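Local coordinates for cytochrome c XoxG (Methylobacterium extorquens, PDB 6ONQ), which binds a covalently attached heme c and probably carries electrons in lanthanide-dependent methanol oxidation, at residues H92-V97 against G147-V152; S86-Y91 against G100-G105; G67-H72 against Y155-Y160; E46-A51 against S115-S120. All coordinates share one frame; numbering follows the deposited sequence.

Interaction 1. Residues H92-V97 against G147-V152. With HEC (heme c), chain B.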
# COMPACT_ATOMS: atom_id res chain seq x y z
N HIS A 92 -8.97 4.97 2.44
CA HIS A 92 -9.96 5.75 3.18
C HIS A 92 -11.32 5.71 2.48
O HIS A 92 -12.36 5.58 3.14
CB HIS A 92 -9.45 7.18 3.32
CG HIS A 92 -10.36 8.07 4.12
ND1 HIS A 92 -11.56 8.54 3.64
CD2 HIS A 92 -10.23 8.59 5.37
CE1 HIS A 92 -12.14 9.30 4.55
NE2 HIS A 92 -11.35 9.35 5.61
N ALA A 93 -11.32 5.82 1.15
CA ALA A 93 -12.56 5.78 0.39
C ALA A 93 -13.24 4.43 0.52
O ALA A 93 -14.40 4.34 0.94
CB ALA A 93 -12.26 6.09 -1.09
N GLU A 94 -12.55 3.35 0.16
CA GLU A 94 -13.22 2.09 -0.10
C GLU A 94 -13.00 1.02 0.96
O GLU A 94 -13.65 -0.03 0.87
CB GLU A 94 -12.78 1.54 -1.47
CG GLU A 94 -13.07 2.46 -2.66
CD GLU A 94 -14.34 2.08 -3.44
OE1 GLU A 94 -14.59 2.68 -4.52
OE2 GLU A 94 -15.10 1.19 -2.99
N CYS A 95 -12.13 1.23 1.95
CA CYS A 95 -11.82 0.13 2.87
C CYS A 95 -11.92 0.52 4.34
O CYS A 95 -12.21 -0.32 5.20
CB CYS A 95 -10.42 -0.44 2.62
SG CYS A 95 -9.89 -0.60 0.92
N HIS A 96 -11.63 1.79 4.63
CA HIS A 96 -11.62 2.31 6.00
C HIS A 96 -12.88 1.95 6.77
O HIS A 96 -12.83 1.75 7.99
CB HIS A 96 -11.41 3.82 5.93
CG HIS A 96 -11.90 4.59 7.11
ND1 HIS A 96 -11.10 4.88 8.20
CD2 HIS A 96 -13.09 5.18 7.36
CE1 HIS A 96 -11.78 5.58 9.08
NE2 HIS A 96 -13.00 5.77 8.59
N VAL A 97 -14.01 1.81 6.08
CA VAL A 97 -15.29 1.59 6.77
C VAL A 97 -15.26 0.30 7.59
O VAL A 97 -15.64 0.29 8.77
CB VAL A 97 -16.45 1.58 5.75
CG1 VAL A 97 -16.11 0.70 4.56
CG2 VAL A 97 -17.75 1.14 6.42
N GLY A 147 -13.61 -7.67 -7.54
CA GLY A 147 -13.16 -7.87 -8.91
C GLY A 147 -13.92 -7.05 -9.94
O GLY A 147 -13.32 -6.49 -10.87
N ASP A 148 -15.24 -6.95 -9.80
CA ASP A 148 -16.05 -6.21 -10.76
C ASP A 148 -16.08 -4.70 -10.49
O ASP A 148 -16.90 -3.98 -11.07
CB ASP A 148 -17.47 -6.77 -10.79
CG ASP A 148 -17.52 -8.23 -11.25
OD1 ASP A 148 -18.64 -8.76 -11.45
OD2 ASP A 148 -16.43 -8.85 -11.40
N ASN A 149 -15.18 -4.19 -9.66
CA ASN A 149 -15.20 -2.79 -9.23
C ASN A 149 -13.91 -2.12 -9.69
O ASN A 149 -12.90 -2.12 -8.98
CB ASN A 149 -15.38 -2.73 -7.72
CG ASN A 149 -15.61 -1.33 -7.22
OD1 ASN A 149 -15.50 -0.35 -7.95
ND2 ASN A 149 -15.90 -1.23 -5.92
N LYS A 150 -13.95 -1.53 -10.89
CA LYS A 150 -12.75 -0.95 -11.48
C LYS A 150 -12.27 0.27 -10.71
O LYS A 150 -11.09 0.62 -10.80
CB LYS A 150 -12.98 -0.61 -12.96
CG LYS A 150 -13.61 -1.74 -13.80
CD LYS A 150 -13.20 -3.14 -13.29
CE LYS A 150 -14.18 -4.23 -13.71
NZ LYS A 150 -14.07 -4.59 -15.16
N ASN A 151 -13.14 0.91 -9.94
CA ASN A 151 -12.69 1.99 -9.08
C ASN A 151 -11.86 1.48 -7.90
O ASN A 151 -11.24 2.29 -7.20
CB ASN A 151 -13.89 2.78 -8.57
CG ASN A 151 -14.30 3.87 -9.52
OD1 ASN A 151 -13.59 4.86 -9.69
ND2 ASN A 151 -15.46 3.69 -10.17
N VAL A 152 -11.86 0.18 -7.65
CA VAL A 152 -10.98 -0.43 -6.68
C VAL A 152 -9.87 -1.21 -7.36
O VAL A 152 -8.69 -1.00 -7.08
CB VAL A 152 -11.77 -1.32 -5.70
CG1 VAL A 152 -10.84 -2.00 -4.74
CG2 VAL A 152 -12.75 -0.47 -4.95
FE HEC B . -11.53 -6.56 3.54
CHA HEC B . -10.42 -9.46 5.04
CHB HEC B . -8.46 -6.08 2.27
CHC HEC B . -12.63 -3.73 1.91
CHD HEC B . -14.46 -6.73 5.29
NA HEC B . -9.78 -7.56 3.68
C1A HEC B . -9.52 -8.78 4.26
C2A HEC B . -8.18 -9.20 3.88
C3A HEC B . -7.66 -8.25 3.11
C4A HEC B . -8.65 -7.22 2.98
CMA HEC B . -6.27 -8.19 2.46
CAA HEC B . -7.48 -10.50 4.30
CBA HEC B . -7.17 -10.35 5.78
CGA HEC B . -6.28 -11.45 6.28
O1A HEC B . -6.56 -12.64 5.99
O2A HEC B . -5.29 -11.11 6.97
NB HEC B . -10.74 -5.16 2.33
C1B HEC B . -9.42 -5.17 1.94
C2B HEC B . -9.16 -4.04 1.10
C3B HEC B . -10.29 -3.36 0.96
C4B HEC B . -11.31 -4.05 1.74
CMB HEC B . -7.82 -3.69 0.43
CAB HEC B . -10.32 -2.09 0.08
CBB HEC B . -11.42 -1.65 -0.50
NC HEC B . -13.24 -5.42 3.63
C1C HEC B . -13.50 -4.34 2.80
C2C HEC B . -14.87 -3.95 3.05
C3C HEC B . -15.39 -4.75 3.98
C4C HEC B . -14.37 -5.71 4.37
CMC HEC B . -15.61 -2.77 2.37
CAC HEC B . -16.86 -4.61 4.49
CBC HEC B . -17.15 -4.81 5.77
ND HEC B . -12.28 -7.83 4.91
C1D HEC B . -13.53 -7.75 5.49
C2D HEC B . -13.71 -8.92 6.33
C3D HEC B . -12.60 -9.66 6.25
C4D HEC B . -11.68 -9.00 5.37
CMD HEC B . -14.94 -9.27 7.18
CAD HEC B . -12.35 -10.99 7.00
CBD HEC B . -12.72 -12.20 6.15
CGD HEC B . -12.41 -13.46 6.93
O1D HEC B . -12.31 -13.38 8.18
O2D HEC B . -12.28 -14.54 6.32
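Glu94 lays the outer half of its side chain obliquely across Val152. Its CD is 3.4 Å from Val152 CG2, and its CG is 3.7 Å from that same methyl. This is van der Waals packing of a methyl against an acidic chain. The carboxylate reaches further: OE2 stands 3.9 Å from Asn149 ND2, too far for a hydrogen bond, and OE1 is 4.1 Å from Asn151 CB. A bend at chi2 (-99°) turns the acid over the valine. An alanine at Glu94 would keep CB alone and would probably leave Val152 CG2 without most of its cover from this side. Behind this first shell, Asn149 caps helix 150-153, and its OD1 accepts a weak bond from Asn151 N at 3.3 Å. Cys95, next in the chain after Glu94, ties it to the heme through SG, 1.8 Å from heme CAB. Cys95 opens the CXXCH motif of c-type cytochromes, which ends here at the axial ligand His99. The side chain of Val152 lies about 7 Å from that of Met143, the other axial ligand. The contact thus joins the junction of helices 82-94 and 96-99 to short helix 150-153, which leads into helix 156-167.

Interaction 2. Residues S86-Y91 against G100-G105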
# COMPACT_ATOMS: atom_id res chain seq x y z
N SER A 86 -1.47 7.77 -3.20
CA SER A 86 -2.72 7.40 -3.86
C SER A 86 -3.42 6.27 -3.12
O SER A 86 -4.65 6.30 -2.95
CB SER A 86 -2.44 7.01 -5.31
OG SER A 86 -3.59 6.46 -5.91
N GLY A 87 -2.67 5.27 -2.67
CA GLY A 87 -3.26 4.15 -1.97
C GLY A 87 -3.90 4.52 -0.64
O GLY A 87 -4.90 3.91 -0.25
N TYR A 88 -3.33 5.50 0.07
CA TYR A 88 -3.99 6.01 1.27
C TYR A 88 -5.40 6.47 0.93
O TYR A 88 -6.38 6.08 1.59
CB TYR A 88 -3.19 7.16 1.88
CG TYR A 88 -3.87 7.82 3.09
CD1 TYR A 88 -4.85 8.79 2.92
CD2 TYR A 88 -3.53 7.47 4.39
CE1 TYR A 88 -5.48 9.38 4.00
CE2 TYR A 88 -4.16 8.06 5.49
CZ TYR A 88 -5.14 9.02 5.29
OH TYR A 88 -5.77 9.62 6.35
N ARG A 89 -5.54 7.29 -0.11
CA ARG A 89 -6.84 7.87 -0.40
C ARG A 89 -7.83 6.79 -0.82
O ARG A 89 -8.97 6.78 -0.34
CB ARG A 89 -6.70 8.96 -1.46
CG ARG A 89 -6.00 10.22 -0.90
CD ARG A 89 -5.76 11.31 -1.94
NE ARG A 89 -5.44 10.78 -3.26
CZ ARG A 89 -6.21 10.97 -4.34
NH1 ARG A 89 -7.32 11.68 -4.23
NH2 ARG A 89 -5.85 10.44 -5.51
N ARG A 90 -7.41 5.86 -1.67
CA ARG A 90 -8.29 4.77 -2.05
C ARG A 90 -8.69 3.93 -0.84
O ARG A 90 -9.82 3.44 -0.76
CB ARG A 90 -7.62 3.91 -3.11
CG ARG A 90 -7.17 4.71 -4.30
CD ARG A 90 -8.37 5.17 -5.10
NE ARG A 90 -8.01 6.19 -6.09
CZ ARG A 90 -8.87 6.73 -6.95
NH1 ARG A 90 -8.45 7.65 -7.81
NH2 ARG A 90 -10.14 6.36 -6.95
N TYR A 91 -7.77 3.77 0.12
CA TYR A 91 -8.09 3.00 1.32
C TYR A 91 -9.17 3.68 2.14
O TYR A 91 -10.17 3.06 2.53
CB TYR A 91 -6.85 2.79 2.17
CG TYR A 91 -7.16 2.05 3.45
CD1 TYR A 91 -7.25 0.66 3.46
CD2 TYR A 91 -7.37 2.72 4.63
CE1 TYR A 91 -7.54 -0.02 4.62
CE2 TYR A 91 -7.67 2.05 5.80
CZ TYR A 91 -7.75 0.69 5.79
OH TYR A 91 -8.05 0.03 6.96
N GLY A 100 -11.09 0.02 9.47
CA GLY A 100 -10.65 1.03 10.40
C GLY A 100 -9.59 1.94 9.83
O GLY A 100 -9.04 1.70 8.76
N PRO A 101 -9.27 3.00 10.56
CA PRO A 101 -8.34 4.00 10.03
C PRO A 101 -6.92 3.45 10.00
O PRO A 101 -6.49 2.72 10.90
CB PRO A 101 -8.45 5.16 11.02
CG PRO A 101 -9.50 4.74 12.05
CD PRO A 101 -9.62 3.26 11.96
N ASP A 102 -6.19 3.80 8.94
CA ASP A 102 -4.77 3.47 8.81
C ASP A 102 -4.52 1.97 8.88
O ASP A 102 -3.41 1.55 9.24
CB ASP A 102 -3.95 4.19 9.89
CG ASP A 102 -4.03 5.69 9.77
OD1 ASP A 102 -3.25 6.26 8.96
OD2 ASP A 102 -4.86 6.30 10.48
N GLY A 103 -5.52 1.15 8.56
CA GLY A 103 -5.39 -0.28 8.68
C GLY A 103 -5.34 -0.81 10.10
O GLY A 103 -4.73 -1.86 10.34
N MET A 104 -5.97 -0.12 11.05
CA MET A 104 -5.85 -0.47 12.46
C MET A 104 -6.82 -1.55 12.90
O MET A 104 -6.65 -2.11 13.98
CB MET A 104 -6.04 0.77 13.33
CG MET A 104 -4.82 1.66 13.37
SD MET A 104 -3.34 0.72 13.75
CE MET A 104 -3.40 0.65 15.55
N GLY A 105 -7.84 -1.85 12.10
CA GLY A 105 -8.78 -2.89 12.47
C GLY A 105 -10.07 -2.32 13.05
O GLY A 105 -10.15 -1.16 13.46
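Tyr91 points its phenol at the loop after helix 96-99 and meets the carbonyl of Gly100 with its ring edge. Its OH donates to Gly100 O at 2.6 Å. The carbonyl oxygen lies in the plane of the ring, and the C=O...donor angle is 152°. The donor is tilted only 15° from the carbonyl plane. Tyr91 CE2 also lies 3.3 Å from that oxygen. The hydroxyl then reaches Gly103 CA at 3.2 Å. With CG anti to the backbone N (chi1 178°), the ring extends straight off the helix toward the loop. A phenylalanine at Tyr91 would keep the ring but is likely to leave Gly100 O without this buried donor. Tyr88, one turn earlier, makes a looser contact: its CE2 edge is 4.0 Å from Asp102 OD1. Within the loop, Met104 N bonds to Pro101 O at 2.9 Å. Gly100 leaves helix 96-99 with positive phi. Asp102 O accepts a hydrogen bond from Arg166 NE of helix 156-167. Tyr91 also packs on His99, the axial heme ligand, and Gly100 directly follows that residue at the end of the CXXCH motif. The ring lies among helices 82-94, 96-99 and 112-118, with Leu159 of helix 156-167 also against it.

Interaction 3. Residues G67-H72 against Y155-Y160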
# COMPACT_ATOMS: atom_id res chain seq x y z
N GLY A 67 10.16 -8.50 -7.82
CA GLY A 67 9.31 -7.98 -8.88
C GLY A 67 7.99 -7.41 -8.44
O GLY A 67 7.16 -7.08 -9.30
N HIS A 68 7.75 -7.26 -7.12
CA HIS A 68 6.47 -6.82 -6.63
C HIS A 68 6.50 -5.35 -6.22
O HIS A 68 7.55 -4.82 -5.85
CB HIS A 68 6.05 -7.69 -5.44
CG HIS A 68 5.85 -9.13 -5.79
ND1 HIS A 68 6.47 -10.16 -5.12
CD2 HIS A 68 5.11 -9.71 -6.77
CE1 HIS A 68 6.12 -11.31 -5.67
NE2 HIS A 68 5.29 -11.07 -6.66
N PRO A 69 5.36 -4.66 -6.28
CA PRO A 69 5.34 -3.23 -5.98
C PRO A 69 5.78 -2.94 -4.56
O PRO A 69 5.60 -3.76 -3.65
CB PRO A 69 3.87 -2.84 -6.19
CG PRO A 69 3.31 -3.89 -7.06
CD PRO A 69 4.04 -5.16 -6.72
N THR A 70 6.36 -1.76 -4.37
CA THR A 70 6.82 -1.34 -3.05
C THR A 70 6.76 0.18 -2.97
O THR A 70 6.49 0.86 -3.96
CB THR A 70 8.23 -1.86 -2.73
OG1 THR A 70 8.43 -1.82 -1.32
CG2 THR A 70 9.30 -1.01 -3.39
N PHE A 71 7.02 0.69 -1.77
CA PHE A 71 6.96 2.11 -1.48
C PHE A 71 8.34 2.75 -1.61
O PHE A 71 9.33 2.12 -1.98
CB PHE A 71 6.39 2.32 -0.09
CG PHE A 71 7.07 1.50 0.96
CD1 PHE A 71 8.28 1.90 1.49
CD2 PHE A 71 6.51 0.33 1.40
CE1 PHE A 71 8.90 1.15 2.46
CE2 PHE A 71 7.13 -0.43 2.38
CZ PHE A 71 8.32 -0.02 2.90
N HIS A 72 8.39 4.05 -1.28
CA HIS A 72 9.64 4.80 -1.30
C HIS A 72 9.41 6.08 -0.50
O HIS A 72 8.85 7.05 -1.03
CB HIS A 72 10.09 5.11 -2.72
CG HIS A 72 11.40 5.83 -2.78
ND1 HIS A 72 11.65 6.85 -3.67
CD2 HIS A 72 12.54 5.67 -2.07
CE1 HIS A 72 12.88 7.29 -3.50
NE2 HIS A 72 13.44 6.60 -2.53
N TYR A 155 -6.72 0.36 -8.70
CA TYR A 155 -5.81 0.91 -7.71
C TYR A 155 -5.33 -0.16 -6.74
O TYR A 155 -4.96 0.16 -5.61
CB TYR A 155 -6.48 2.08 -6.99
CG TYR A 155 -6.99 3.10 -7.98
CD1 TYR A 155 -6.14 4.02 -8.56
CD2 TYR A 155 -8.33 3.11 -8.36
CE1 TYR A 155 -6.59 4.94 -9.47
CE2 TYR A 155 -8.80 4.03 -9.27
CZ TYR A 155 -7.93 4.95 -9.83
OH TYR A 155 -8.39 5.87 -10.74
N ALA A 156 -5.34 -1.42 -7.18
CA ALA A 156 -4.91 -2.53 -6.33
C ALA A 156 -3.45 -2.39 -5.91
O ALA A 156 -3.11 -2.64 -4.75
CB ALA A 156 -5.12 -3.85 -7.07
N ASN A 157 -2.58 -2.00 -6.84
CA ASN A 157 -1.18 -1.77 -6.49
C ASN A 157 -1.04 -0.61 -5.51
O ASN A 157 -0.20 -0.65 -4.61
CB ASN A 157 -0.36 -1.51 -7.74
CG ASN A 157 -0.22 -2.74 -8.62
OD1 ASN A 157 -0.56 -3.85 -8.21
ND2 ASN A 157 0.29 -2.54 -9.83
N ASP A 158 -1.85 0.43 -5.67
CA ASP A 158 -1.82 1.54 -4.73
C ASP A 158 -2.17 1.07 -3.32
O ASP A 158 -1.48 1.39 -2.35
CB ASP A 158 -2.77 2.63 -5.20
CG ASP A 158 -2.54 3.03 -6.65
OD1 ASP A 158 -2.33 2.13 -7.50
OD2 ASP A 158 -2.58 4.25 -6.94
N LEU A 159 -3.23 0.27 -3.20
CA LEU A 159 -3.61 -0.22 -1.88
C LEU A 159 -2.53 -1.12 -1.29
O LEU A 159 -2.24 -1.02 -0.09
CB LEU A 159 -4.94 -0.96 -1.98
CG LEU A 159 -6.09 -0.01 -2.36
CD1 LEU A 159 -7.24 -0.76 -3.02
CD2 LEU A 159 -6.55 0.75 -1.14
N TYR A 160 -1.92 -1.97 -2.12
CA TYR A 160 -0.85 -2.86 -1.65
C TYR A 160 0.34 -2.06 -1.13
O TYR A 160 0.83 -2.31 -0.03
CB TYR A 160 -0.41 -3.80 -2.76
CG TYR A 160 0.67 -4.76 -2.33
CD1 TYR A 160 0.40 -5.79 -1.44
CD2 TYR A 160 1.98 -4.62 -2.80
CE1 TYR A 160 1.39 -6.66 -1.03
CE2 TYR A 160 2.98 -5.50 -2.39
CZ TYR A 160 2.67 -6.51 -1.50
OH TYR A 160 3.64 -7.39 -1.08
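Strand 69-74, third in the four-stranded antiparallel sheet that runs from 56-58 to 79-80, meets helix 156-167 here. The meeting point is Pro69, which sits over Asn157 and Tyr160, two residues three positions apart on one side of the helix. Pro69 CG is 4.0 Å from Asn157 CG. The two side chains cross at about a right angle. The ring carbon meets the amide end, with Asn157 OD1 also 4.0 Å from Pro69 CG. Asn157 CG stands beside its own backbone N (chi1 -69°), which places the amide next to the proline. The amide oxygen has its own partner, since Asn157 OD1 is hydrogen-bonded to Tyr121 OH.

Tyr160 approaches differently. Its CG is anti to the backbone N (chi1 -179°), and the ring reaches out to the strand. Pro69 O lies in the plane of that ring, at its C-H edge, 3.4 Å from Tyr160 CE2. The ring also packs on the proline side chain, with Tyr160 CD2 4.3 Å from Pro69 CB. Arg164 NH1, one turn further along the helix, donates a hydrogen bond to Pro69 O, so this buried carbonyl has a true donor besides the ring edge.

Around the contact, Tyr121 packs on Pro69 and meets Tyr160 edge-to-face. Phe71 continues the packing along Val161 and Ala165. Helix 156-167 packs on strand 69-74 here and on helix 82-94 through Leu159 and Tyr91; helix 121-130 also lies against it, and Phe71 reaches Thr84 of helix 82-94.

Interaction 4. Residues E46-A51 against S115-S120. With HEC (heme c), chain B.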
# COMPACT_ATOMS: atom_id res chain seq x y z
N GLU A 46 11.81 -4.74 10.91
CA GLU A 46 12.96 -4.77 10.02
C GLU A 46 12.87 -5.86 8.96
O GLU A 46 13.17 -5.57 7.79
CB GLU A 46 14.25 -4.90 10.84
CG GLU A 46 14.70 -3.59 11.48
CD GLU A 46 15.15 -2.56 10.45
OE1 GLU A 46 15.47 -2.95 9.30
OE2 GLU A 46 15.19 -1.36 10.80
N PRO A 47 12.48 -7.11 9.28
CA PRO A 47 12.39 -8.12 8.21
C PRO A 47 11.39 -7.76 7.11
O PRO A 47 11.68 -7.95 5.92
CB PRO A 47 11.97 -9.38 8.97
CG PRO A 47 12.43 -9.15 10.37
CD PRO A 47 12.29 -7.70 10.61
N VAL A 48 10.22 -7.24 7.49
CA VAL A 48 9.26 -6.81 6.48
C VAL A 48 9.78 -5.60 5.71
O VAL A 48 9.65 -5.54 4.48
CB VAL A 48 7.90 -6.51 7.14
CG1 VAL A 48 6.98 -5.84 6.15
CG2 VAL A 48 7.28 -7.78 7.66
N LEU A 49 10.39 -4.64 6.40
CA LEU A 49 10.99 -3.50 5.72
C LEU A 49 12.11 -3.92 4.77
O LEU A 49 12.20 -3.43 3.65
CB LEU A 49 11.50 -2.49 6.74
CG LEU A 49 12.47 -1.39 6.29
CD1 LEU A 49 11.86 -0.54 5.20
CD2 LEU A 49 12.88 -0.53 7.47
N LYS A 50 12.97 -4.84 5.21
CA LYS A 50 14.08 -5.26 4.36
C LYS A 50 13.57 -5.94 3.09
O LYS A 50 14.14 -5.75 2.01
CB LYS A 50 15.02 -6.19 5.13
CG LYS A 50 16.33 -6.50 4.42
CD LYS A 50 16.70 -7.98 4.57
CE LYS A 50 18.21 -8.19 4.76
NZ LYS A 50 18.51 -9.45 5.50
N ALA A 51 12.51 -6.74 3.20
CA ALA A 51 11.96 -7.39 2.01
C ALA A 51 11.26 -6.41 1.09
O ALA A 51 10.98 -6.77 -0.05
CB ALA A 51 10.99 -8.50 2.39
N SER A 115 -1.75 -7.58 8.44
CA SER A 115 -2.00 -8.58 7.41
C SER A 115 -0.84 -8.65 6.42
O SER A 115 -0.42 -9.74 6.02
CB SER A 115 -3.30 -8.25 6.67
OG SER A 115 -4.44 -8.68 7.40
N LEU A 116 -0.33 -7.51 6.01
CA LEU A 116 0.67 -7.51 4.97
C LEU A 116 2.06 -7.79 5.50
O LEU A 116 3.04 -7.51 4.81
CB LEU A 116 0.62 -6.20 4.21
CG LEU A 116 -0.48 -6.47 3.19
CD1 LEU A 116 -0.97 -5.23 2.54
CD2 LEU A 116 0.03 -7.43 2.13
N LYS A 117 2.15 -8.34 6.71
CA LYS A 117 3.36 -9.02 7.12
C LYS A 117 3.39 -10.46 6.61
O LYS A 117 4.46 -10.94 6.22
CB LYS A 117 3.49 -8.98 8.64
CG LYS A 117 3.47 -7.58 9.22
CD LYS A 117 3.39 -7.62 10.75
CE LYS A 117 3.13 -6.23 11.33
NZ LYS A 117 4.39 -5.45 11.45
N ARG A 118 2.25 -11.15 6.57
CA ARG A 118 2.17 -12.53 6.08
C ARG A 118 1.83 -12.62 4.60
O ARG A 118 2.44 -13.41 3.87
CB ARG A 118 1.11 -13.31 6.85
CG ARG A 118 1.18 -13.14 8.32
CD ARG A 118 -0.03 -13.76 8.96
NE ARG A 118 -1.15 -12.85 8.92
CZ ARG A 118 -2.22 -13.04 8.16
NH1 ARG A 118 -2.31 -14.12 7.39
NH2 ARG A 118 -3.21 -12.15 8.19
N LEU A 119 0.83 -11.86 4.16
CA LEU A 119 0.28 -12.03 2.82
C LEU A 119 1.23 -11.54 1.74
O LEU A 119 1.71 -10.40 1.79
CB LEU A 119 -1.04 -11.27 2.70
CG LEU A 119 -2.20 -11.72 3.57
CD1 LEU A 119 -3.37 -10.83 3.26
CD2 LEU A 119 -2.54 -13.18 3.34
N SER A 120 1.47 -12.39 0.74
CA SER A 120 2.26 -11.98 -0.42
C SER A 120 1.44 -11.05 -1.30
O SER A 120 0.24 -10.82 -1.08
CB SER A 120 2.73 -13.20 -1.22
OG SER A 120 1.65 -13.98 -1.69
FE HEC B . -11.53 -6.56 3.54
CHA HEC B . -10.42 -9.46 5.04
CHB HEC B . -8.46 -6.08 2.27
CHC HEC B . -12.63 -3.73 1.91
CHD HEC B . -14.46 -6.73 5.29
NA HEC B . -9.78 -7.56 3.68
C1A HEC B . -9.52 -8.78 4.26
C2A HEC B . -8.18 -9.20 3.88
C3A HEC B . -7.66 -8.25 3.11
C4A HEC B . -8.65 -7.22 2.98
CMA HEC B . -6.27 -8.19 2.46
CAA HEC B . -7.48 -10.50 4.30
CBA HEC B . -7.17 -10.35 5.78
CGA HEC B . -6.28 -11.45 6.28
O1A HEC B . -6.56 -12.64 5.99
O2A HEC B . -5.29 -11.11 6.97
NB HEC B . -10.74 -5.16 2.33
C1B HEC B . -9.42 -5.17 1.94
C2B HEC B . -9.16 -4.04 1.10
C3B HEC B . -10.29 -3.36 0.96
C4B HEC B . -11.31 -4.05 1.74
CMB HEC B . -7.82 -3.69 0.43
CAB HEC B . -10.32 -2.09 0.08
CBB HEC B . -11.42 -1.65 -0.50
NC HEC B . -13.24 -5.42 3.63
C1C HEC B . -13.50 -4.34 2.80
C2C HEC B . -14.87 -3.95 3.05
C3C HEC B . -15.39 -4.75 3.98
C4C HEC B . -14.37 -5.71 4.37
CMC HEC B . -15.61 -2.77 2.37
CAC HEC B . -16.86 -4.61 4.49
CBC HEC B . -17.15 -4.81 5.77
ND HEC B . -12.28 -7.83 4.91
C1D HEC B . -13.53 -7.75 5.49
C2D HEC B . -13.71 -8.92 6.33
C3D HEC B . -12.60 -9.66 6.25
C4D HEC B . -11.68 -9.00 5.37
CMD HEC B . -14.94 -9.27 7.18
CAD HEC B . -12.35 -10.99 7.00
CBD HEC B . -12.72 -12.20 6.15
CGD HEC B . -12.41 -13.46 6.93
O1D HEC B . -12.31 -13.38 8.18
O2D HEC B . -12.28 -14.54 6.32
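A heme propionate site and a small helix-helix contact share helix 112-118, with Val48 and Lys117 meeting on the side turned from the heme. Val48 CG2 is 4.1 Å from Lys117 CB and is equally near its CG. The two side chains cross at about a right angle, and the methyl rests on the aliphatic stem of the lysine. Val48 CG1 only comes near Leu116 O, at 4.5 Å. The contact is small, and it is van der Waals packing only.

The ammonium end of Lys117 serves other partners. The chain is extended until a bend at chi4 (-83°), and NZ forms a salt bridge with Asp45 and a hydrogen bond to Ala167 O. Asp45 also accepts from Val48 N, so one acid links the start of helix 46-51 to the lysine.

On the heme side, two donors grip the same propionate oxygen. Ser115 OG donates to heme O2A at 2.6 Å. Arg118 NH2 also donates to it at 2.6 Å, with a bent N-H...acceptor angle of 132°, and the propionate lies at the edge of the guanidinium. The arginine charge probably offsets that of the propionate. Lys132 NZ is a further donor to the heme. Leu119 adds an apolar touch, its CD1 4.0 Å from heme CMA.

Helix 112-118 thus stands between the heme and helix 46-51. Leu116 packs on Tyr160, Leu163 and Ala167 of helix 156-167.

Interactions 2 and 3 are buried, while interactions 1 and 4 are only partly so and lie on opposite sides of the chain's centre. Interactions 1 and 2 share helix 82-94, and His96 N probably bonds to Tyr91 O between them. Interaction 3 joins interaction 2 through Ser86 OG and Asp158 OD2, and meets interaction 4 where Tyr160 packs on Leu116. The heme is common to interactions 1 and 4: a thioether fixes it at one, hydrogen bonds to a propionate at the other. Only interaction 2 has a hydrogen bond directly between its segments; the other three rely on van der Waals packing there.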